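Local coordinates for ABC transporter substrate-binding protein (Bradyrhizobium japonicum, PDB 4I1D) that probably captures a small solute in the periplasm for an ABC transporter and here holds D-malate, polyamines being possible natural ligands, at residues P44-Q49 against C234-A239; L109-K114 against K118-S123; A150-G155 against D159-L164; H264-P269 against P282-Q287. One frame throughout, in Å; residues are numbered along the deposited sequence.

Contact 1 (P44-Q49 against C234-A239); sequences PAIKTQ and CILKGA. With SO4 (sulfate ion), chain L; SO4 (sulfate ion), chain B; SO4 (sulfate ion), chain I.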
# COMPACT_ATOMS: atom_id res chain seq x y z
N PRO A 44 -14.95 -15.24 -16.65
CA PRO A 44 -15.11 -13.82 -16.30
C PRO A 44 -15.77 -13.04 -17.44
O PRO A 44 -16.60 -12.17 -17.18
CB PRO A 44 -13.67 -13.36 -16.07
CG PRO A 44 -12.96 -14.60 -15.61
CD PRO A 44 -13.57 -15.72 -16.43
N ALA A 45 -15.42 -13.38 -18.68
CA ALA A 45 -15.97 -12.67 -19.83
C ALA A 45 -17.44 -13.01 -20.05
O ALA A 45 -18.26 -12.15 -20.37
CB ALA A 45 -15.16 -12.98 -21.08
N ILE A 46 -17.78 -14.29 -19.88
CA ILE A 46 -19.16 -14.71 -20.01
C ILE A 46 -20.04 -13.94 -19.02
O ILE A 46 -21.12 -13.48 -19.37
CB ILE A 46 -19.31 -16.23 -19.80
CG1 ILE A 46 -18.79 -16.98 -21.03
CG2 ILE A 46 -20.76 -16.60 -19.57
CD1 ILE A 46 -18.57 -18.47 -20.75
N LYS A 47 -19.55 -13.79 -17.79
CA LYS A 47 -20.32 -13.07 -16.78
C LYS A 47 -20.59 -11.65 -17.26
O LYS A 47 -21.71 -11.15 -17.18
CB LYS A 47 -19.60 -13.03 -15.44
CG LYS A 47 -19.50 -14.37 -14.73
CD LYS A 47 -19.06 -14.16 -13.29
CE LYS A 47 -18.90 -15.47 -12.56
NZ LYS A 47 -18.70 -15.24 -11.10
N THR A 48 -19.54 -11.00 -17.75
CA THR A 48 -19.67 -9.61 -18.15
C THR A 48 -20.58 -9.50 -19.36
O THR A 48 -21.47 -8.66 -19.41
CB THR A 48 -18.30 -9.00 -18.47
OG1 THR A 48 -17.52 -8.94 -17.27
CG2 THR A 48 -18.46 -7.60 -19.04
N GLN A 49 -20.35 -10.39 -20.33
CA GLN A 49 -21.12 -10.39 -21.57
C GLN A 49 -22.60 -10.62 -21.31
O GLN A 49 -23.45 -9.84 -21.76
CB GLN A 49 -20.59 -11.46 -22.53
CG GLN A 49 -19.22 -11.15 -23.14
CD GLN A 49 -18.96 -11.96 -24.39
OE1 GLN A 49 -19.89 -12.42 -25.05
NE2 GLN A 49 -17.68 -12.14 -24.73
N CYS A 234 -21.75 -25.08 -24.65
CA CYS A 234 -22.93 -24.43 -24.08
C CYS A 234 -23.13 -23.12 -24.83
O CYS A 234 -22.25 -22.67 -25.55
CB CYS A 234 -22.73 -24.14 -22.60
SG CYS A 234 -21.23 -23.16 -22.27
N ILE A 235 -24.30 -22.52 -24.64
CA ILE A 235 -24.71 -21.35 -25.40
C ILE A 235 -24.99 -20.24 -24.42
O ILE A 235 -25.67 -20.47 -23.42
CB ILE A 235 -25.99 -21.64 -26.20
CG1 ILE A 235 -25.76 -22.79 -27.18
CG2 ILE A 235 -26.49 -20.39 -26.91
CD1 ILE A 235 -27.03 -23.23 -27.92
N LEU A 236 -24.47 -19.05 -24.68
CA LEU A 236 -24.66 -17.94 -23.75
C LEU A 236 -26.12 -17.54 -23.66
O LEU A 236 -26.83 -17.52 -24.67
CB LEU A 236 -23.79 -16.73 -24.10
CG LEU A 236 -22.34 -16.80 -23.60
CD1 LEU A 236 -21.56 -17.75 -24.45
CD2 LEU A 236 -21.68 -15.44 -23.60
N LYS A 237 -26.58 -17.25 -22.45
CA LYS A 237 -27.90 -16.68 -22.27
C LYS A 237 -27.94 -15.33 -23.01
O LYS A 237 -27.10 -14.47 -22.78
CB LYS A 237 -28.20 -16.49 -20.78
CG LYS A 237 -29.67 -16.55 -20.42
CD LYS A 237 -30.23 -17.94 -20.66
CE LYS A 237 -31.67 -18.05 -20.18
NZ LYS A 237 -31.78 -17.85 -18.71
N GLY A 238 -28.91 -15.16 -23.90
CA GLY A 238 -29.01 -13.93 -24.66
C GLY A 238 -28.11 -13.89 -25.89
O GLY A 238 -27.88 -12.83 -26.47
N ALA A 239 -27.60 -15.05 -26.29
CA ALA A 239 -26.76 -15.14 -27.48
C ALA A 239 -27.47 -14.53 -28.70
O ALA A 239 -28.63 -14.83 -28.96
CB ALA A 239 -26.38 -16.60 -27.75
S SO4 L . -17.49 -12.15 -9.92
O1 SO4 L . -16.87 -12.08 -11.26
O2 SO4 L . -18.65 -11.22 -9.86
O3 SO4 L . -17.95 -13.53 -9.65
O4 SO4 L . -16.50 -11.75 -8.90
S SO4 B . -13.63 -8.67 -18.62
O1 SO4 B . -14.81 -9.23 -19.27
O2 SO4 B . -14.00 -7.45 -17.89
O3 SO4 B . -13.07 -9.64 -17.69
O4 SO4 B . -12.62 -8.35 -19.63
S SO4 I . -17.72 -17.77 -9.12
O1 SO4 I . -16.82 -17.12 -10.08
O2 SO4 I . -19.03 -17.12 -9.14
O3 SO4 I . -17.87 -19.18 -9.48
O4 SO4 I . -17.14 -17.65 -7.79
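Leu236 lays its CD2 methyl over the flank of helix 43-51, where it meets two side chains one helical turn apart. The first is Ile46, whose CG1 lies 4.2 Å from Leu236 CD2. The second is Gln49, whose amide oxygen OE1 comes to 3.8 Å from Leu236 CD2. The methyl only rests against this oxygen; the hydrogen bonds of OE1 come from the backbone N of Trp57 and, weakly, of Ile56. This is the helix-on-sheet packing of an alpha/beta lobe in the periplasmic binding protein fold. Leu236 follows directly on strand 219-235 and still pairs with Asp58 through its backbone, while both Ile46 and Leu236 also touch Val60 of strand 59-63. Beyond Leu236 the chain reverses in a type II beta turn, closed by Ala239 N to Leu236 O at 3.1 Å. Gly238 takes the left-handed position of that turn, with phi 83°, where a CB would strike the preceding carbonyl. Lys47 points off the other way, its extended chain carrying NZ to a sulfate (chain I), with O2 of that ion 2.7 Å from NZ. The chemistry is therefore sorted by helix face: charge and sulfate ions, probably from the crystallisation liquor, on the outer side; aliphatic carbon and the Gln49 amide on the inner. Across the contact itself the attraction is dispersive, and the polar atom that touches Leu236, Gln49 OE1, is satisfied by the neighbouring loop.

Contact 2 (L109-K114 against K118-S123); sequences LAYSQK and KDAPNS. With ACT (acetate ion), chain R; SO4 (sulfate ion), chain K.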
# COMPACT_ATOMS: atom_id res chain seq x y z
N LEU A 109 0.57 -38.66 -15.66
CA LEU A 109 1.96 -38.74 -15.27
C LEU A 109 2.82 -38.84 -16.54
O LEU A 109 2.80 -39.85 -17.24
CB LEU A 109 2.17 -39.97 -14.37
CG LEU A 109 3.59 -40.28 -13.88
CD1 LEU A 109 4.24 -39.05 -13.31
CD2 LEU A 109 3.61 -41.43 -12.84
N ALA A 110 3.54 -37.76 -16.83
CA ALA A 110 4.49 -37.73 -17.95
C ALA A 110 5.89 -37.83 -17.38
O ALA A 110 6.13 -37.44 -16.22
CB ALA A 110 4.33 -36.44 -18.78
N TYR A 111 6.81 -38.34 -18.18
CA TYR A 111 8.15 -38.62 -17.69
C TYR A 111 9.14 -38.70 -18.84
O TYR A 111 8.78 -39.02 -19.96
CB TYR A 111 8.15 -39.94 -16.91
CG TYR A 111 7.76 -41.13 -17.75
CD1 TYR A 111 6.44 -41.58 -17.80
CD2 TYR A 111 8.71 -41.81 -18.50
CE1 TYR A 111 6.08 -42.67 -18.58
CE2 TYR A 111 8.36 -42.90 -19.29
CZ TYR A 111 7.04 -43.32 -19.33
OH TYR A 111 6.69 -44.40 -20.11
N SER A 112 10.40 -38.39 -18.55
CA SER A 112 11.49 -38.46 -19.51
C SER A 112 12.00 -39.89 -19.73
O SER A 112 12.28 -40.62 -18.77
CB SER A 112 12.64 -37.57 -19.04
OG SER A 112 13.86 -37.93 -19.66
N GLN A 113 12.12 -40.29 -20.99
CA GLN A 113 12.66 -41.61 -21.31
C GLN A 113 14.17 -41.65 -21.19
O GLN A 113 14.75 -42.72 -21.07
CB GLN A 113 12.25 -42.06 -22.71
CG GLN A 113 10.78 -42.43 -22.83
CD GLN A 113 10.32 -42.42 -24.28
OE1 GLN A 113 11.01 -41.90 -25.16
NE2 GLN A 113 9.15 -43.01 -24.53
N LYS A 114 14.82 -40.48 -21.23
CA LYS A 114 16.26 -40.43 -21.00
C LYS A 114 16.54 -40.75 -19.54
O LYS A 114 17.48 -41.48 -19.22
CB LYS A 114 16.84 -39.06 -21.39
CG LYS A 114 17.24 -38.95 -22.86
CD LYS A 114 17.76 -37.55 -23.21
CE LYS A 114 17.90 -37.36 -24.73
NZ LYS A 114 18.28 -35.96 -25.14
N LYS A 118 14.07 -47.66 -18.59
CA LYS A 118 13.59 -49.01 -18.30
C LYS A 118 12.44 -49.10 -17.30
O LYS A 118 11.45 -49.79 -17.55
CB LYS A 118 14.76 -49.91 -17.87
CG LYS A 118 15.11 -50.96 -18.91
CD LYS A 118 16.59 -51.32 -18.92
CE LYS A 118 16.91 -52.25 -20.09
NZ LYS A 118 18.34 -52.67 -20.14
N ASP A 119 12.57 -48.42 -16.16
CA ASP A 119 11.53 -48.53 -15.14
C ASP A 119 11.00 -47.18 -14.72
O ASP A 119 11.41 -46.62 -13.70
CB ASP A 119 12.05 -49.32 -13.93
CG ASP A 119 12.03 -50.82 -14.16
OD1 ASP A 119 11.03 -51.34 -14.71
OD2 ASP A 119 13.03 -51.49 -13.81
N ALA A 120 10.06 -46.67 -15.52
CA ALA A 120 9.46 -45.36 -15.31
C ALA A 120 8.36 -45.37 -14.25
O ALA A 120 7.65 -46.37 -14.09
CB ALA A 120 8.91 -44.82 -16.63
N PRO A 121 8.22 -44.25 -13.53
CA PRO A 121 7.10 -44.13 -12.59
C PRO A 121 5.79 -44.40 -13.34
O PRO A 121 5.69 -44.08 -14.52
CB PRO A 121 7.18 -42.67 -12.13
CG PRO A 121 7.97 -41.97 -13.18
CD PRO A 121 8.96 -42.99 -13.65
N ASN A 122 4.83 -45.00 -12.66
CA ASN A 122 3.64 -45.53 -13.31
C ASN A 122 2.36 -45.28 -12.51
O ASN A 122 1.29 -45.83 -12.83
CB ASN A 122 3.82 -47.03 -13.56
CG ASN A 122 2.75 -47.61 -14.46
OD1 ASN A 122 2.02 -48.52 -14.08
ND2 ASN A 122 2.66 -47.06 -15.66
N SER A 123 2.46 -44.46 -11.48
CA SER A 123 1.33 -44.12 -10.63
C SER A 123 1.69 -42.88 -9.82
O SER A 123 2.86 -42.48 -9.78
CB SER A 123 1.01 -45.27 -9.69
OG SER A 123 2.06 -45.43 -8.74
C ACT R . 14.91 -34.71 -22.51
O ACT R . 14.54 -35.42 -21.55
OXT ACT R . 14.16 -34.68 -23.52
CH3 ACT R . 16.20 -33.93 -22.46
S SO4 K . 0.86 -48.43 -18.98
O1 SO4 K . 1.19 -49.57 -19.83
O2 SO4 K . 0.12 -47.43 -19.75
O3 SO4 K . 0.06 -48.89 -17.84
O4 SO4 K . 2.11 -47.84 -18.51
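Ala120 presses its methyl onto the face of the Tyr111 ring, a close CH-pi contact: Ala120 CB stands 3.6 Å from the centroid of the Tyr111 ring, in a direction 21° off the ring normal. The setting is a strand-loop-helix connection, in which the chain leaves strand 100-112, doubles back along its end and enters helix 124-128 with Ser123 as N-cap. The methyl sits off centre, nearest the CE2 side of the ring at 3.3 Å from Tyr111 CE2 to Ala120 CB. Tyr111 offers this face because CG is wedged between the backbone N and the carbonyl carbon (chi1 62°), which stands the ring up from the strand against the returning loop. Pro121 continues the cover at the base of the tyrosine, its CG 4.3 Å from Tyr111 CB. A serine in place of Tyr111 would probably leave the Ala120 methyl without the aromatic surface it rests on, opening a gap between strand end and loop. Two residues earlier, Leu109 points to the same side and fills the inner part of the turn, where Trp124 and Phe127 of the following helix also meet it. The cap is made by Ser123 OG, which accepts from the backbone N of Asp126. Farther out, Asn122 ND2 reaches a sulfate only weakly. Leu109 uses one branch for the whole contact: its CD2 lies 3.8 Å from Pro121 CB and a snug 3.3 Å from the carbonyl oxygen of Ser123.

Contact 3 (A150-G155 against D159-L164); sequences ALMADG and DKLYPL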
# COMPACT_ATOMS: atom_id res chain seq x y z
N ALA A 150 -2.93 -36.44 -5.55
CA ALA A 150 -2.39 -36.53 -4.20
C ALA A 150 -3.11 -37.62 -3.42
O ALA A 150 -2.49 -38.34 -2.66
CB ALA A 150 -2.51 -35.19 -3.49
N LEU A 151 -4.42 -37.75 -3.60
CA LEU A 151 -5.16 -38.77 -2.87
C LEU A 151 -4.80 -40.17 -3.37
O LEU A 151 -4.62 -41.10 -2.58
CB LEU A 151 -6.66 -38.52 -2.95
CG LEU A 151 -7.10 -37.40 -2.00
CD1 LEU A 151 -8.35 -36.70 -2.51
CD2 LEU A 151 -7.29 -37.94 -0.61
N MSE A 152 -4.67 -40.32 -4.68
CA MSE A 152 -4.25 -41.59 -5.25
C MSE A 152 -2.85 -41.96 -4.78
O MSE A 152 -2.55 -43.13 -4.57
CB MSE A 152 -4.34 -41.56 -6.77
CG MSE A 152 -5.77 -41.72 -7.30
SE MSE A 152 -5.92 -41.74 -9.24
CE MSE A 152 -5.74 -39.81 -9.56
N ALA A 153 -1.99 -40.95 -4.60
CA ALA A 153 -0.64 -41.17 -4.10
C ALA A 153 -0.71 -41.70 -2.68
O ALA A 153 0.13 -42.48 -2.23
CB ALA A 153 0.17 -39.88 -4.16
N ASP A 154 -1.73 -41.27 -1.95
CA ASP A 154 -1.94 -41.75 -0.61
C ASP A 154 -2.72 -43.07 -0.58
O ASP A 154 -3.24 -43.48 0.47
CB ASP A 154 -2.66 -40.70 0.23
CG ASP A 154 -2.38 -40.88 1.71
OD1 ASP A 154 -1.22 -41.18 2.04
OD2 ASP A 154 -3.31 -40.74 2.53
N GLY A 155 -2.81 -43.73 -1.74
CA GLY A 155 -3.34 -45.08 -1.81
C GLY A 155 -4.82 -45.22 -2.13
O GLY A 155 -5.35 -46.33 -2.18
N ASP A 159 -11.41 -44.98 -8.48
CA ASP A 159 -12.87 -44.97 -8.54
C ASP A 159 -13.51 -44.80 -7.16
O ASP A 159 -14.73 -44.93 -7.02
CB ASP A 159 -13.39 -46.23 -9.24
CG ASP A 159 -12.99 -47.50 -8.51
OD1 ASP A 159 -12.03 -47.46 -7.72
OD2 ASP A 159 -13.65 -48.54 -8.74
N LYS A 160 -12.71 -44.49 -6.15
CA LYS A 160 -13.23 -44.25 -4.81
C LYS A 160 -12.89 -42.85 -4.29
O LYS A 160 -12.95 -42.59 -3.09
CB LYS A 160 -12.68 -45.30 -3.84
CG LYS A 160 -13.06 -46.73 -4.17
CD LYS A 160 -14.52 -47.02 -3.84
CE LYS A 160 -14.81 -48.52 -3.89
NZ LYS A 160 -16.19 -48.85 -3.44
N LEU A 161 -12.53 -41.94 -5.19
CA LEU A 161 -12.06 -40.62 -4.78
C LEU A 161 -13.12 -39.69 -4.20
O LEU A 161 -12.88 -38.99 -3.22
CB LEU A 161 -11.38 -39.92 -5.96
CG LEU A 161 -9.99 -40.47 -6.29
CD1 LEU A 161 -9.57 -40.06 -7.67
CD2 LEU A 161 -9.00 -39.96 -5.26
N TYR A 162 -14.30 -39.65 -4.82
CA TYR A 162 -15.30 -38.65 -4.49
C TYR A 162 -16.31 -39.14 -3.44
O TYR A 162 -16.66 -40.31 -3.41
CB TYR A 162 -16.01 -38.16 -5.77
CG TYR A 162 -15.07 -37.52 -6.77
CD1 TYR A 162 -14.67 -36.20 -6.64
CD2 TYR A 162 -14.57 -38.25 -7.85
CE1 TYR A 162 -13.80 -35.61 -7.54
CE2 TYR A 162 -13.70 -37.67 -8.77
CZ TYR A 162 -13.31 -36.35 -8.61
OH TYR A 162 -12.45 -35.77 -9.51
N PRO A 163 -16.74 -38.24 -2.54
CA PRO A 163 -16.29 -36.85 -2.39
C PRO A 163 -14.85 -36.78 -1.89
O PRO A 163 -14.47 -37.62 -1.09
CB PRO A 163 -17.25 -36.29 -1.34
CG PRO A 163 -17.71 -37.51 -0.55
CD PRO A 163 -17.79 -38.60 -1.56
N LEU A 164 -14.07 -35.81 -2.35
CA LEU A 164 -12.65 -35.77 -2.02
C LEU A 164 -12.40 -35.51 -0.54
O LEU A 164 -13.03 -34.64 0.05
CB LEU A 164 -11.90 -34.72 -2.85
CG LEU A 164 -11.87 -34.89 -4.38
CD1 LEU A 164 -11.01 -33.82 -5.01
CD2 LEU A 164 -11.38 -36.27 -4.80
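A Schellman motif closes helix 146-153 and sends the chain back, so that Leu151 and Met152 of the last turn face Leu161 and Leu164 of the loop leading to helix 166-176. Gly155, with phi 94°, is its C-prime residue: Gly155 N bonds Met152 O at 2.9 Å, and Val156 N reaches Leu151 O. The contact is wholly aliphatic and buried. Leu161 slots its two methyls against neighbouring helix residues, CD2 lying 3.6 Å from Leu151 CB and CD1 4.2 Å from CG of Met152, which is selenomethionine in this crystal. The Met152 and Leu161 side chains approach at about a right angle. A cis peptide before Pro163 lies between the two loop leucines. Around them, Trp305 and Trp306 of helix 303-306 cover Leu164, Trp124 touches Met152, and Ala169 of helix 166-176 packs on Leu151. The arrangement thus packs the end of one helix on the approach to the next by way of their side chains. Leu151 serves both loop leucines with different atoms: CB takes Leu161, whereas CD1 extends on to Leu164 and lies 3.8 Å from its CD2.

Contact 4 (H264-P269 against P282-Q287); sequences HIDYGP and PERAAQ. With SO4 (sulfate ion), chain J.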
# COMPACT_ATOMS: atom_id res chain seq x y z
N HIS A 264 -6.94 -35.84 -35.57
CA HIS A 264 -6.13 -34.63 -35.70
C HIS A 264 -5.46 -34.22 -34.40
O HIS A 264 -4.57 -33.37 -34.38
CB HIS A 264 -6.97 -33.50 -36.29
CG HIS A 264 -7.37 -33.74 -37.71
ND1 HIS A 264 -8.66 -34.06 -38.08
CD2 HIS A 264 -6.64 -33.76 -38.85
CE1 HIS A 264 -8.71 -34.25 -39.39
NE2 HIS A 264 -7.49 -34.07 -39.88
N ILE A 265 -5.90 -34.83 -33.31
CA ILE A 265 -5.34 -34.53 -32.00
C ILE A 265 -5.68 -35.65 -31.03
O ILE A 265 -6.69 -36.34 -31.20
CB ILE A 265 -5.84 -33.16 -31.49
CG1 ILE A 265 -4.95 -32.65 -30.35
CG2 ILE A 265 -7.33 -33.22 -31.10
CD1 ILE A 265 -5.22 -31.22 -29.96
N ASP A 266 -4.82 -35.83 -30.04
CA ASP A 266 -4.90 -36.94 -29.10
C ASP A 266 -5.98 -36.75 -28.02
O ASP A 266 -5.73 -36.96 -26.83
CB ASP A 266 -3.53 -37.13 -28.44
CG ASP A 266 -3.42 -38.45 -27.70
OD1 ASP A 266 -4.05 -39.43 -28.16
OD2 ASP A 266 -2.71 -38.50 -26.67
N TYR A 267 -7.18 -36.34 -28.42
CA TYR A 267 -8.28 -36.20 -27.47
C TYR A 267 -9.40 -37.12 -27.89
O TYR A 267 -9.50 -37.50 -29.06
CB TYR A 267 -8.74 -34.75 -27.37
CG TYR A 267 -7.67 -33.85 -26.80
CD1 TYR A 267 -6.85 -34.29 -25.77
CD2 TYR A 267 -7.45 -32.57 -27.30
CE1 TYR A 267 -5.85 -33.48 -25.23
CE2 TYR A 267 -6.44 -31.74 -26.77
CZ TYR A 267 -5.64 -32.21 -25.73
OH TYR A 267 -4.65 -31.42 -25.19
N GLY A 268 -10.24 -37.51 -26.93
CA GLY A 268 -11.32 -38.44 -27.20
C GLY A 268 -12.58 -37.72 -27.58
O GLY A 268 -12.77 -36.56 -27.21
N PRO A 269 -13.46 -38.39 -28.34
CA PRO A 269 -14.72 -37.74 -28.76
C PRO A 269 -15.69 -37.62 -27.58
O PRO A 269 -15.87 -38.58 -26.84
CB PRO A 269 -15.27 -38.71 -29.82
CG PRO A 269 -14.75 -40.05 -29.42
CD PRO A 269 -13.40 -39.81 -28.74
N PRO A 282 -8.34 -49.02 -34.94
CA PRO A 282 -8.07 -49.59 -33.61
C PRO A 282 -6.76 -49.08 -33.00
O PRO A 282 -6.74 -48.71 -31.82
CB PRO A 282 -7.95 -51.10 -33.89
CG PRO A 282 -8.70 -51.31 -35.18
CD PRO A 282 -8.47 -50.07 -35.97
N GLU A 283 -5.69 -49.06 -33.80
CA GLU A 283 -4.38 -48.60 -33.36
C GLU A 283 -4.42 -47.15 -32.85
O GLU A 283 -3.71 -46.79 -31.92
CB GLU A 283 -3.37 -48.69 -34.50
CG GLU A 283 -3.66 -49.79 -35.53
CD GLU A 283 -3.04 -51.12 -35.15
OE1 GLU A 283 -2.33 -51.19 -34.12
OE2 GLU A 283 -3.25 -52.11 -35.90
N ARG A 284 -5.26 -46.33 -33.47
CA ARG A 284 -5.37 -44.92 -33.10
C ARG A 284 -6.23 -44.73 -31.86
O ARG A 284 -5.92 -43.91 -30.99
CB ARG A 284 -5.93 -44.09 -34.27
CG ARG A 284 -6.21 -42.63 -33.94
CD ARG A 284 -4.94 -41.93 -33.45
NE ARG A 284 -5.17 -40.54 -33.06
CZ ARG A 284 -4.31 -39.82 -32.35
NH1 ARG A 284 -3.17 -40.36 -31.94
NH2 ARG A 284 -4.59 -38.55 -32.04
N ALA A 285 -7.33 -45.48 -31.78
CA ALA A 285 -8.23 -45.40 -30.63
C ALA A 285 -7.48 -45.76 -29.35
O ALA A 285 -7.71 -45.15 -28.30
CB ALA A 285 -9.42 -46.32 -30.83
N ALA A 286 -6.59 -46.74 -29.46
CA ALA A 286 -5.83 -47.25 -28.32
C ALA A 286 -4.99 -46.17 -27.64
O ALA A 286 -4.44 -46.40 -26.55
CB ALA A 286 -4.94 -48.42 -28.76
N GLN A 287 -4.90 -45.00 -28.27
CA GLN A 287 -4.07 -43.91 -27.76
C GLN A 287 -4.91 -42.81 -27.13
O GLN A 287 -4.37 -41.82 -26.63
CB GLN A 287 -3.21 -43.32 -28.88
CG GLN A 287 -2.19 -44.31 -29.44
CD GLN A 287 -1.59 -43.86 -30.77
OE1 GLN A 287 -2.14 -42.99 -31.45
NE2 GLN A 287 -0.46 -44.46 -31.14
S SO4 J . -1.37 -36.14 -31.53
O1 SO4 J . -2.15 -36.22 -32.76
O2 SO4 J . -2.14 -35.44 -30.50
O3 SO4 J . -1.06 -37.49 -31.08
O4 SO4 J . -0.13 -35.40 -31.77
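Arg284 and Asp266 supply the charges of this contact, but they attract at a distance: Arg284 NH1 and Asp266 OD1 are 4.0 Å apart, a long salt bridge in which the oxygen lies well out of the guanidinium plane and no N-H of the arginine points at it. At the guanidinium edge, near its plane, stands the carbonyl of Ile265, with Arg284 NH2 3.2 Å from Ile265 O. Hydrogen bonds hold the arginine from both sides: NH1 donates to Gln287 OE1 on its own segment at 2.9 Å, tilted 22° from the amide carbonyl plane, and NE to the carbonyl of Pro262, just ahead of the partner segment. The bend at chi2 (58°) brings the group round to this position. A methionine in place of Arg284 would probably leave Gln287 OE1 and Pro262 O without their donor and Asp266 without this distant charge partner. Against these attractions stands one acceptor pair, Asp266 OD1 and Gln287 O at 2.9 Å. Each group has a donor elsewhere, the Tyr223 hydroxyl for Gln287 O and Asn206 ND2 for the other carboxylate oxygen, OD2, which may offset the repulsion in part. The backbone adds an inverse gamma turn centred on Asp266, closed by a weak Tyr267 N to Ile265 O bond, while Asp266 N makes a weak bond to a sulfate. In the fold, the contact ties short helix 282-285 to the segment leading into strand 268-269. Ile265 and His264 lean on helix 12-30, Asp266 and Tyr267 touch helix 206-214, and Gly268 pairs with Phe104 of strand 100-112.

How the contacts relate
The four contacts share no atoms, yet three of them reach one mixed sheet. Contacts 1, 2 and 4 do so through strands 219-235, 100-112 and 268-269, strand 100-112 lying beside both of the others. Contact 1 lies across the chain's centre from both others, its own centre 41 Å from that of contact 2 and 32 Å from that of contact 4. Contacts 2 and 3 come closest, with nearest atoms about 6 Å apart, and Trp124 meets Leu109 in one and Met152 in the other. Contact 4 lies nearest the ligand site without touching it: the Ile265 side chain is about 9 Å from bound D-malate and about 9 Å from the side chain of malate-binding Arg208.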